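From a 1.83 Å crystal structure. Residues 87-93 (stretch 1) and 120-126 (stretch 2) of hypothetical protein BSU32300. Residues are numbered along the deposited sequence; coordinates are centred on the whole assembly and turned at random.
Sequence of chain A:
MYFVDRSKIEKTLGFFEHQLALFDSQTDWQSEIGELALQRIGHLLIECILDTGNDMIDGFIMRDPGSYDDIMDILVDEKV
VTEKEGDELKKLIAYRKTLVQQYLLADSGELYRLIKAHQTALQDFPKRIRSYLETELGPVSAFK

Stretch 1 (87-93) DELKKLI
Stretch 2 (120-126) TALQDFP

Residues 87-93 and 120-126 of BSU32300 are both helical and cross steeply: their N-to-C directions lie 105° apart (signed crossing angle -105°), and the axes approach to 9.7 Å. Phi runs from -56° to -70° and psi from -34° to -49° in the first helix. The second is similar except at D124 (-79°/-19°), and it kinks at P126, whose ring nitrogen carries no hydrogen and makes no bond to the preceding turn. The register is set by E88 and A121, whose CA atoms are 6.9 Å apart. Together the stretches bury 262 Å², with no direct hydrogen bond between them.

D87 (chi1 m, chi2 -20°) makes no contact across the interface, but its O accepts from K91 N at 3.2 Å; a weak bond from K91 N to E88 O measures 3.1 Å. E88 directs its CA-to-CB bond toward the second helix, and its CB lies 4.2 Å from A121 CB, the small alanine side chain facing back toward the first helix. With chi1 m, chi2 t and chi3 64°, the carboxylate reaches a bridging water, which donates to E88 OE1 at 2.6 Å and accepts from A121 N at 3.0 Å. The acid is thus linked to the second backbone through solvent.

L89, the residue with the largest area covered by the opposing stretch (84 Å²), starts sideways, but its end comes nearer through chi1 m and chi2 t. Its CD2 sits 4.0 Å from A121 CB and 3.6 Å from L122 CD2, while CD1 approaches F125 CD1 at 3.7 Å, oblique to the ring. These are apolar van der Waals contacts. L122 (chi1 m, chi2 t) likewise leaves its backbone sideways and brings its end nearer; F125 points toward the first helix with chi1 t and chi2 76°. Within the second helix, D124 N donates to T120 O at 2.9 Å, and F125 N bonds to L122 O at 3.2 Å and weakly to A121 O at 3.0 Å.

K90 (m, t, 98°, t) and K91 (m, t, t, m) lie out of reach of the second helix; K90 NZ is hydrogen-bonded elsewhere in the structure. One turn after E88, L92 again points toward the partner and adopts chi1 t, chi2 p, placing its CD2 3.8 Å from L122 CD2. The L122 methyl therefore meets both L89 and L92. I93 (chi1 m, chi2 t) is buried but makes no contact with the second stretch; its N donates to L89 O at 3.0 Å, continuing the helical hydrogen bonding.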

ATOM      1  N   ASP A  87      18.031  13.709  -3.491  1.00 22.85           N
ATOM      2  CA  ASP A  87      17.913  13.178  -4.850  1.00 23.16           C
ATOM      3  C   ASP A  87      17.788  11.671  -4.829  1.00 22.43           C
ATOM      4  O   ASP A  87      16.931  11.109  -5.519  1.00 22.82           O
ATOM      5  CB  ASP A  87      19.129  13.583  -5.699  1.00 23.36           C
ATOM      6  CG  ASP A  87      19.160  15.074  -6.026  1.00 26.89           C
ATOM      7  OD1 ASP A  87      18.102  15.752  -5.953  1.00 30.09           O
ATOM      8  OD2 ASP A  87      20.254  15.562  -6.387  1.00 31.32           O
ATOM      9  N   GLU A  88      18.624  11.032  -4.018  1.00 22.07           N
ATOM     10  CA  GLU A  88      18.603   9.575  -3.857  1.00 21.94           C
ATOM     11  C   GLU A  88      17.261   9.090  -3.323  1.00 21.48           C
ATOM     12  O   GLU A  88      16.663   8.163  -3.869  1.00 20.81           O
ATOM     13  CB  GLU A  88      19.718   9.121  -2.929  1.00 22.11           C
ATOM     14  CG  GLU A  88      21.095   9.110  -3.592  1.00 24.30           C
ATOM     15  CD  GLU A  88      22.078   8.252  -2.846  1.00 27.53           C
ATOM     16  OE1 GLU A  88      21.863   7.023  -2.777  1.00 28.90           O
ATOM     17  OE2 GLU A  88      23.074   8.795  -2.330  1.00 29.00           O
ATOM     18  N   LEU A  89      16.778   9.731  -2.257  1.00 20.53           N
ATOM     19  CA  LEU A  89      15.489   9.345  -1.674  1.00 19.26           C
ATOM     20  C   LEU A  89      14.343   9.570  -2.658  1.00 19.25           C
ATOM     21  O   LEU A  89      13.425   8.758  -2.734  1.00 18.80           O
ATOM     22  CB  LEU A  89      15.254  10.036  -0.326  1.00 19.05           C
ATOM     23  CG  LEU A  89      16.269   9.641   0.772  1.00 18.87           C
ATOM     24  CD1 LEU A  89      15.995  10.364   2.087  1.00 18.84           C
ATOM     25  CD2 LEU A  89      16.366   8.150   1.025  1.00 20.04           C
ATOM     26  N   LYS A  90      14.424  10.633  -3.452  1.00 18.71           N
ATOM     27  CA  LYS A  90      13.430  10.875  -4.497  1.00 19.43           C
ATOM     28  C   LYS A  90      13.316   9.701  -5.485  1.00 19.32           C
ATOM     29  O   LYS A  90      12.224   9.395  -5.963  1.00 18.16           O
ATOM     30  CB  LYS A  90      13.742  12.157  -5.267  1.00 19.17           C
ATOM     31  CG  LYS A  90      13.370  13.463  -4.542  1.00 20.48           C
ATOM     32  CD  LYS A  90      14.064  14.661  -5.215  1.00 21.21           C
ATOM     33  CE  LYS A  90      13.145  15.361  -6.167  1.00 26.38           C
ATOM     34  NZ  LYS A  90      13.834  16.541  -6.781  1.00 27.25           N
ATOM     35  N   LYS A  91      14.440   9.065  -5.800  1.00 19.39           N
ATOM     36  CA  LYS A  91      14.442   7.956  -6.769  1.00 20.51           C
ATOM     37  C   LYS A  91      13.666   6.745  -6.244  1.00 19.55           C
ATOM     38  O   LYS A  91      12.979   6.069  -7.021  1.00 18.67           O
ATOM     39  CB  LYS A  91      15.875   7.563  -7.156  1.00 21.13           C
ATOM     40  CG  LYS A  91      16.613   8.658  -7.940  1.00 21.72           C
ATOM     41  CD  LYS A  91      18.095   8.306  -8.142  1.00 23.37           C
ATOM     42  CE  LYS A  91      18.829   9.426  -8.942  1.00 26.13           C
ATOM     43  NZ  LYS A  91      18.079   9.851 -10.142  1.00 30.64           N
ATOM     44  N   LEU A  92      13.751   6.493  -4.933  1.00 18.35           N
ATOM     45  CA  LEU A  92      12.931   5.447  -4.310  1.00 18.22           C
ATOM     46  C   LEU A  92      11.470   5.857  -4.273  1.00 17.11           C
ATOM     47  O   LEU A  92      10.579   5.060  -4.593  1.00 16.16           O
ATOM     48  CB  LEU A  92      13.391   5.109  -2.881  1.00 18.10           C
ATOM     49  CG  LEU A  92      12.493   4.082  -2.150  1.00 18.58           C
ATOM     50  CD1 LEU A  92      12.437   2.708  -2.860  1.00 21.10           C
ATOM     51  CD2 LEU A  92      12.957   3.910  -0.709  1.00 19.55           C
ATOM     52  N   ILE A  93      11.219   7.102  -3.861  1.00 16.65           N
ATOM     53  CA  ILE A  93       9.859   7.621  -3.772  1.00 16.36           C
ATOM     54  C   ILE A  93       9.106   7.524  -5.110  1.00 16.06           C
ATOM     55  O   ILE A  93       7.892   7.292  -5.146  1.00 14.71           O
ATOM     56  CB  ILE A  93       9.880   9.086  -3.232  1.00 16.08           C
ATOM     57  CG1 ILE A  93      10.285   9.076  -1.742  1.00 16.35           C
ATOM     58  CG2 ILE A  93       8.537   9.799  -3.480  1.00 15.62           C
ATOM     59  CD1 ILE A  93      10.769  10.427  -1.189  1.00 17.86           C
ATOM     60  N   THR A 120      22.508   3.549   1.937  1.00 21.62           N
ATOM     61  CA  THR A 120      23.181   4.483   2.852  1.00 21.80           C
ATOM     62  C   THR A 120      22.326   5.732   3.182  1.00 21.31           C
ATOM     63  O   THR A 120      22.199   6.099   4.359  1.00 21.62           O
ATOM     64  CB  THR A 120      24.590   4.895   2.342  1.00 22.78           C
ATOM     65  OG1 THR A 120      25.426   3.727   2.245  1.00 24.39           O
ATOM     66  CG2 THR A 120      25.246   5.871   3.312  1.00 23.27           C
ATOM     67  N   ALA A 121      21.753   6.372   2.160  1.00 20.74           N
ATOM     68  CA  ALA A 121      20.835   7.506   2.360  1.00 20.63           C
ATOM     69  C   ALA A 121      19.619   7.069   3.191  1.00 20.79           C
ATOM     70  O   ALA A 121      19.161   7.794   4.085  1.00 20.31           O
ATOM     71  CB  ALA A 121      20.393   8.090   1.043  1.00 19.86           C
ATOM     72  N   LEU A 122      19.113   5.869   2.924  1.00 20.21           N
ATOM     73  CA  LEU A 122      18.015   5.333   3.745  1.00 20.54           C
ATOM     74  C   LEU A 122      18.392   5.188   5.225  1.00 20.92           C
ATOM     75  O   LEU A 122      17.677   5.681   6.103  1.00 20.11           O
ATOM     76  CB  LEU A 122      17.489   4.013   3.163  1.00 20.50           C
ATOM     77  CG  LEU A 122      16.713   4.152   1.846  1.00 19.58           C
ATOM     78  CD1 LEU A 122      16.493   2.797   1.198  1.00 19.56           C
ATOM     79  CD2 LEU A 122      15.373   4.873   2.069  1.00 19.21           C
ATOM     80  N   GLN A 123      19.528   4.548   5.493  1.00 21.13           N
ATOM     81  CA  GLN A 123      20.039   4.386   6.854  1.00 22.68           C
ATOM     82  C   GLN A 123      20.250   5.722   7.565  1.00 21.67           C
ATOM     83  O   GLN A 123      20.016   5.835   8.763  1.00 21.45           O
ATOM     84  CB  GLN A 123      21.367   3.620   6.846  1.00 22.61           C
ATOM     85  CG  GLN A 123      21.263   2.189   6.328  1.00 25.71           C
ATOM     86  CD  GLN A 123      22.623   1.525   6.150  1.00 25.43           C
ATOM     87  OE1 GLN A 123      23.646   2.197   5.982  1.00 32.03           O
ATOM     88  NE2 GLN A 123      22.638   0.201   6.180  1.00 28.83           N
ATOM     89  N   ASP A 124      20.701   6.724   6.818  1.00 21.28           N
ATOM     90  CA  ASP A 124      20.989   8.039   7.392  1.00 20.68           C
ATOM     91  C   ASP A 124      19.769   8.921   7.624  1.00 19.54           C
ATOM     92  O   ASP A 124      19.848   9.874   8.392  1.00 18.07           O
ATOM     93  CB  ASP A 124      21.990   8.784   6.510  1.00 20.95           C
ATOM     94  CG  ASP A 124      23.378   8.177   6.577  1.00 22.10           C
ATOM     95  OD1 ASP A 124      23.657   7.425   7.534  1.00 25.73           O
ATOM     96  OD2 ASP A 124      24.182   8.457   5.672  1.00 23.42           O
ATOM     97  N   PHE A 125      18.654   8.610   6.959  1.00 19.06           N
ATOM     98  CA  PHE A 125      17.444   9.446   7.058  1.00 18.55           C
ATOM     99  C   PHE A 125      16.955   9.661   8.512  1.00 18.09           C
ATOM    100  O   PHE A 125      16.732  10.808   8.915  1.00 17.21           O
ATOM    101  CB  PHE A 125      16.323   8.912   6.152  1.00 18.67           C
ATOM    102  CG  PHE A 125      15.048   9.729   6.203  1.00 19.02           C
ATOM    103  CD1 PHE A 125      14.962  10.967   5.543  1.00 20.34           C
ATOM    104  CD2 PHE A 125      13.947   9.279   6.915  1.00 19.81           C
ATOM    105  CE1 PHE A 125      13.796  11.729   5.606  1.00 19.28           C
ATOM    106  CE2 PHE A 125      12.762  10.024   6.960  1.00 20.16           C
ATOM    107  CZ  PHE A 125      12.687  11.243   6.310  1.00 18.34           C
ATOM    108  N   PRO A 126      16.791   8.572   9.301  1.00 18.88           N
ATOM    109  CA  PRO A 126      16.400   8.760  10.714  1.00 19.06           C
ATOM    110  C   PRO A 126      17.399   9.610  11.506  1.00 19.60           C
ATOM    111  O   PRO A 126      16.993  10.417  12.344  1.00 19.14           O
ATOM    112  CB  PRO A 126      16.372   7.323  11.281  1.00 19.17           C
ATOM    113  CG  PRO A 126      16.258   6.432  10.114  1.00 19.39           C
ATOM    114  CD  PRO A 126      16.908   7.140   8.952  1.00 18.47           C
TER
HETATM  115  O   HOH W   1      22.976   6.008  -0.607  1.00 24.80           O